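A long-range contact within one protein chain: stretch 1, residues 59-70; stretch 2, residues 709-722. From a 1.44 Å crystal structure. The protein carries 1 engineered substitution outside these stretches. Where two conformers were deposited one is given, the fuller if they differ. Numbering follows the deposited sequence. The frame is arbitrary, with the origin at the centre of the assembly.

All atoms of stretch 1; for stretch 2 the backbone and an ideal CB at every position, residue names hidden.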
# COMPACT_ATOMS: atom_id res chain seq x y z
N ALA A 59 12.74 -18.87 16.99
CA ALA A 59 13.13 -18.29 15.71
C ALA A 59 14.45 -17.55 15.86
O ALA A 59 15.34 -17.69 15.01
CB ALA A 59 12.06 -17.34 15.20
N GLN A 60 14.58 -16.73 16.92
CA GLN A 60 15.82 -15.98 17.08
C GLN A 60 17.00 -16.91 17.36
O GLN A 60 18.10 -16.66 16.86
CB GLN A 60 15.71 -14.97 18.22
CG GLN A 60 16.96 -14.07 18.33
CD GLN A 60 17.16 -13.28 17.09
OE1 GLN A 60 16.30 -12.47 16.70
NE2 GLN A 60 18.26 -13.52 16.42
N SER A 61 16.78 -17.98 18.12
CA SER A 61 17.85 -18.95 18.35
C SER A 61 18.33 -19.55 17.02
O SER A 61 19.53 -19.81 16.82
CB SER A 61 17.40 -20.03 19.33
OG SER A 61 18.38 -21.04 19.43
N TYR A 62 17.41 -19.85 16.11
CA TYR A 62 17.79 -20.39 14.82
C TYR A 62 18.59 -19.37 14.02
O TYR A 62 19.67 -19.69 13.49
CB TYR A 62 16.56 -20.83 14.01
CG TYR A 62 16.92 -21.54 12.75
CD1 TYR A 62 17.33 -22.83 12.80
CD2 TYR A 62 16.87 -20.94 11.51
CE1 TYR A 62 17.68 -23.53 11.69
CE2 TYR A 62 17.27 -21.65 10.37
CZ TYR A 62 17.67 -22.94 10.49
OH TYR A 62 18.05 -23.70 9.38
N LEU A 63 18.09 -18.15 13.92
CA LEU A 63 18.79 -17.10 13.20
C LEU A 63 20.18 -16.83 13.78
O LEU A 63 21.10 -16.50 13.02
CB LEU A 63 17.91 -15.83 13.19
CG LEU A 63 16.56 -16.01 12.44
CD1 LEU A 63 15.64 -14.84 12.82
CD2 LEU A 63 16.75 -16.13 10.96
N ASP A 64 20.33 -16.94 15.11
CA ASP A 64 21.63 -16.74 15.77
C ASP A 64 22.69 -17.69 15.28
O ASP A 64 23.89 -17.37 15.41
CB ASP A 64 21.49 -17.00 17.28
CG ASP A 64 20.81 -15.89 18.05
OD1 ASP A 64 20.66 -14.78 17.53
OD2 ASP A 64 20.41 -16.16 19.24
N GLN A 65 22.32 -18.84 14.72
CA GLN A 65 23.27 -19.80 14.16
C GLN A 65 23.89 -19.33 12.85
O GLN A 65 24.92 -19.89 12.45
CB GLN A 65 22.58 -21.15 13.89
CG GLN A 65 21.94 -21.80 15.12
CD GLN A 65 21.15 -23.08 14.79
OE1 GLN A 65 20.30 -23.50 15.58
NE2 GLN A 65 21.42 -23.69 13.62
N ASN A 66 23.34 -18.31 12.22
CA ASN A 66 23.70 -17.89 10.86
C ASN A 66 24.51 -16.59 10.96
O ASN A 66 23.94 -15.50 11.09
CB ASN A 66 22.41 -17.68 10.08
CG ASN A 66 22.66 -17.29 8.63
OD1 ASN A 66 23.81 -16.99 8.27
ND2 ASN A 66 21.63 -17.32 7.83
N ALA A 67 25.84 -16.69 10.88
CA ALA A 67 26.68 -15.50 10.98
C ALA A 67 26.55 -14.59 9.77
O ALA A 67 26.92 -13.41 9.84
CB ALA A 67 28.14 -15.90 11.18
N ASP A 68 25.99 -15.07 8.68
CA ASP A 68 25.85 -14.22 7.52
C ASP A 68 24.78 -13.15 7.69
O ASP A 68 24.80 -12.15 6.97
CB ASP A 68 25.53 -15.04 6.28
CG ASP A 68 26.68 -15.93 5.86
OD1 ASP A 68 27.81 -15.86 6.44
OD2 ASP A 68 26.46 -16.74 4.95
N ILE A 69 23.85 -13.31 8.64
CA ILE A 69 22.82 -12.29 8.83
C ILE A 69 23.44 -10.95 9.20
O ILE A 69 23.03 -9.90 8.69
CB ILE A 69 21.76 -12.77 9.85
CG1 ILE A 69 20.93 -13.89 9.21
CG2 ILE A 69 20.83 -11.64 10.24
CD1 ILE A 69 20.05 -14.61 10.16
N GLN A 70 24.41 -10.94 10.12
CA GLN A 70 25.05 -9.67 10.48
C GLN A 70 25.79 -9.05 9.31
O GLN A 70 25.87 -7.81 9.20
CB GLN A 70 26.02 -9.87 11.65
CG GLN A 70 25.36 -9.71 12.98
CD GLN A 70 25.17 -8.25 13.32
OE1 GLN A 70 24.23 -7.62 12.84
NE2 GLN A 70 26.09 -7.70 14.07
N UNK A 709 15.94 -2.53 9.03
CA UNK A 709 17.17 -3.12 8.49
C UNK A 709 17.45 -4.47 9.12
O UNK A 709 17.80 -5.44 8.42
CB UNK A 709 18.36 -2.18 8.71
N UNK A 710 17.31 -4.55 10.44
CA UNK A 710 17.56 -5.80 11.14
C UNK A 710 16.60 -6.87 10.66
O UNK A 710 17.01 -8.00 10.39
CB UNK A 710 17.43 -5.61 12.65
N UNK A 711 15.32 -6.52 10.51
CA UNK A 711 14.33 -7.49 10.05
C UNK A 711 14.60 -7.91 8.62
O UNK A 711 14.43 -9.09 8.29
CB UNK A 711 12.92 -6.91 10.17
N UNK A 712 15.05 -6.99 7.74
CA UNK A 712 15.38 -7.37 6.38
C UNK A 712 16.55 -8.36 6.36
O UNK A 712 16.54 -9.34 5.61
CB UNK A 712 15.71 -6.13 5.55
N UNK A 713 17.57 -8.12 7.18
CA UNK A 713 18.69 -9.04 7.22
C UNK A 713 18.26 -10.42 7.69
O UNK A 713 18.72 -11.44 7.17
CB UNK A 713 19.79 -8.49 8.13
N UNK A 714 17.38 -10.49 8.69
CA UNK A 714 16.87 -11.79 9.15
C UNK A 714 16.13 -12.51 8.03
O UNK A 714 16.33 -13.71 7.82
CB UNK A 714 15.95 -11.61 10.36
N UNK A 715 15.25 -11.80 7.34
CA UNK A 715 14.42 -12.41 6.30
C UNK A 715 15.26 -12.92 5.14
O UNK A 715 15.17 -14.09 4.74
CB UNK A 715 13.39 -11.41 5.79
N UNK A 716 16.11 -12.04 4.58
CA UNK A 716 16.88 -12.42 3.41
C UNK A 716 18.00 -13.38 3.79
O UNK A 716 18.36 -14.26 3.00
CB UNK A 716 17.45 -11.18 2.72
N UNK A 717 18.53 -13.25 5.00
CA UNK A 717 19.52 -14.23 5.47
C UNK A 717 18.92 -15.61 5.68
O UNK A 717 19.53 -16.63 5.35
CB UNK A 717 20.16 -13.75 6.78
N UNK A 718 17.70 -15.64 6.20
CA UNK A 718 16.99 -16.91 6.35
C UNK A 718 16.81 -17.57 5.00
O UNK A 718 17.06 -18.76 4.84
CB UNK A 718 15.63 -16.70 7.02
N UNK A 719 16.35 -16.80 4.03
CA UNK A 719 16.15 -17.33 2.70
C UNK A 719 17.48 -17.83 2.14
O UNK A 719 17.56 -18.92 1.58
CB UNK A 719 15.54 -16.27 1.78
N UNK A 720 18.55 -17.02 2.25
CA UNK A 720 19.82 -17.41 1.67
C UNK A 720 20.32 -18.73 2.24
O UNK A 720 20.75 -19.63 1.50
CB UNK A 720 20.86 -16.31 1.90
N UNK A 721 20.26 -18.88 3.56
CA UNK A 721 20.71 -20.13 4.18
C UNK A 721 19.82 -21.29 3.76
O UNK A 721 20.32 -22.38 3.44
CB UNK A 721 20.72 -20.00 5.70
N UNK A 722 18.51 -21.08 3.74
CA UNK A 722 17.62 -22.17 3.33
C UNK A 722 17.91 -22.63 1.92
O UNK A 722 17.67 -23.80 1.61
CB UNK A 722 16.16 -21.74 3.44

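Stretch 2 is helical throughout, so every fourth position or so returns to the side that meets stretch 1. At 709 the CB has nothing of stretch 1 within reach, and this contact sets no preference; the residue is Val709. Position 710 also starts in open space, its CB pointing sideways, but the amide oxygen of Gln60 lies farther along that side. A short side chain would stop well before it, whereas a long donor could arrive. The residue is Lys710: its NZ donates to Gln60 OE1 at 3.1 Å. Positions 711 and 712 are out of reach and leave the choice open; they are Asp711 and Ala712.

At 713 the CB points toward stretch 1 and its ideal position is already 3.6 Å from Ile69 O. A small side chain fits most simply. Ala713 places its CB 4.0 Å from Ile69 CG2, a modest apolar contact.

Position 714 points sideways, its ideal CB 4.1 Å from Leu63 CD1 and 4.9 Å from Ile69 CG2. That would suit an apolar residue, yet the amide of Gln60 lies beyond, and a polar end could also be served. Asp714 takes the polar option: its CG lies 3.8 Å from Leu63 CD1, OD1 accepts from a water to which Gln60 NE2 donates, and OD2 makes a salt bridge within stretch 2 with Lys710 NZ at 2.7 Å, one turn back.

The CB at 715 points away and that at 716 sideways, neither near stretch 1; they are Lys715 and Trp716, whose ring leads away. Position 717 is the most restrictive. Its CA lies 5.1 Å from Ile69 CA, and an ideal CB would sit 2.6 Å from Ile69 CG1, a clash. Helical angles of -67/-39 do not themselves demand glycine; the lack of space does. Gly717 lets Ile69 CG1 approach its CA to 4.0 Å, and a water links its O to Asn66 ND2.

At 718 the CB points sideways, 4.1 Å from Leu63 CD2, with the Tyr62 ring farther out. A large apolar or aromatic residue suits. Phe718 brings CE1 to 4.0 Å from Tyr62 CE2 and turns its ring edge to Leu63 CD2.

At 719 the CB is out of reach, and at 720 it points toward stretch 1 but finds nothing within 5.5 Å; they are Ile719 and Ala720. The CB at 721 points toward stretch 1, 3.5 Å from Asn66 ND2, with the carbonyl of Gln65 farther out, inviting a long donor. Arg721 extends past Asn66, whose OD1 lies over one face of the guanidinium; NH2 makes a weak hydrogen bond to Gln65 O (3.4 Å). Position 722, unconstrained here, is Ala722.

Stretch 2, residues 709-722: VKDAADKWGFIARA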
# COMPACT_ATOMS: atom_id res chain seq x y z
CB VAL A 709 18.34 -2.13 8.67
CG1 VAL A 709 19.68 -2.85 8.42
CG2 VAL A 709 18.17 -0.91 7.75
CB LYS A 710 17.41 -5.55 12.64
CG LYS A 710 17.90 -6.69 13.52
CD LYS A 710 16.86 -7.76 13.81
CE LYS A 710 17.40 -8.82 14.80
NZ LYS A 710 16.40 -9.91 15.02
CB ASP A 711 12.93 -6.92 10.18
CG ASP A 711 12.43 -6.88 11.63
OD1 ASP A 711 13.01 -7.53 12.53
OD2 ASP A 711 11.49 -6.05 11.85
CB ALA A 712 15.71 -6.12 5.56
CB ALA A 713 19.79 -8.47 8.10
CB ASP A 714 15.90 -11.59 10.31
CG ASP A 714 16.54 -11.33 11.65
OD1 ASP A 714 17.75 -11.46 11.78
OD2 ASP A 714 15.78 -10.99 12.62
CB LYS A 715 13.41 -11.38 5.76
CG LYS A 715 12.76 -11.75 4.48
CD LYS A 715 11.59 -10.83 4.19
CE LYS A 715 12.01 -9.57 3.59
NZ LYS A 715 10.85 -9.03 2.74
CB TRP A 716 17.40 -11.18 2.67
CG TRP A 716 16.32 -10.28 2.17
CD1 TRP A 716 16.15 -8.95 2.47
CD2 TRP A 716 15.23 -10.64 1.31
NE1 TRP A 716 15.04 -8.47 1.84
CE2 TRP A 716 14.43 -9.48 1.14
CE3 TRP A 716 14.85 -11.82 0.68
CZ2 TRP A 716 13.29 -9.47 0.35
CZ3 TRP A 716 13.71 -11.81 -0.10
CH2 TRP A 716 12.94 -10.65 -0.27
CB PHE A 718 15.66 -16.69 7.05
CG PHE A 718 14.82 -17.95 7.18
CD1 PHE A 718 14.98 -18.73 8.31
CD2 PHE A 718 13.91 -18.29 6.23
CE1 PHE A 718 14.25 -19.91 8.48
CE2 PHE A 718 13.16 -19.47 6.39
CZ PHE A 718 13.32 -20.25 7.51
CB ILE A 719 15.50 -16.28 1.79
CG1 ILE A 719 14.01 -16.12 2.13
CG2 ILE A 719 15.67 -16.68 0.32
CD1 ILE A 719 13.36 -14.94 1.51
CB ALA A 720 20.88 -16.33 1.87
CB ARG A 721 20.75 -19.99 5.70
CG ARG A 721 21.08 -21.31 6.34
CD ARG A 721 21.79 -21.20 7.64
NE ARG A 721 23.14 -20.69 7.44
CZ ARG A 721 24.07 -20.74 8.38
NH1 ARG A 721 25.28 -20.24 8.17
NH2 ARG A 721 23.76 -21.29 9.55
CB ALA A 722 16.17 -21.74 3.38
O HOH W 1 19.06 -12.05 14.03
O HOH W 2 27.03 -19.12 10.15
O HOH W 3 22.37 -16.38 5.26
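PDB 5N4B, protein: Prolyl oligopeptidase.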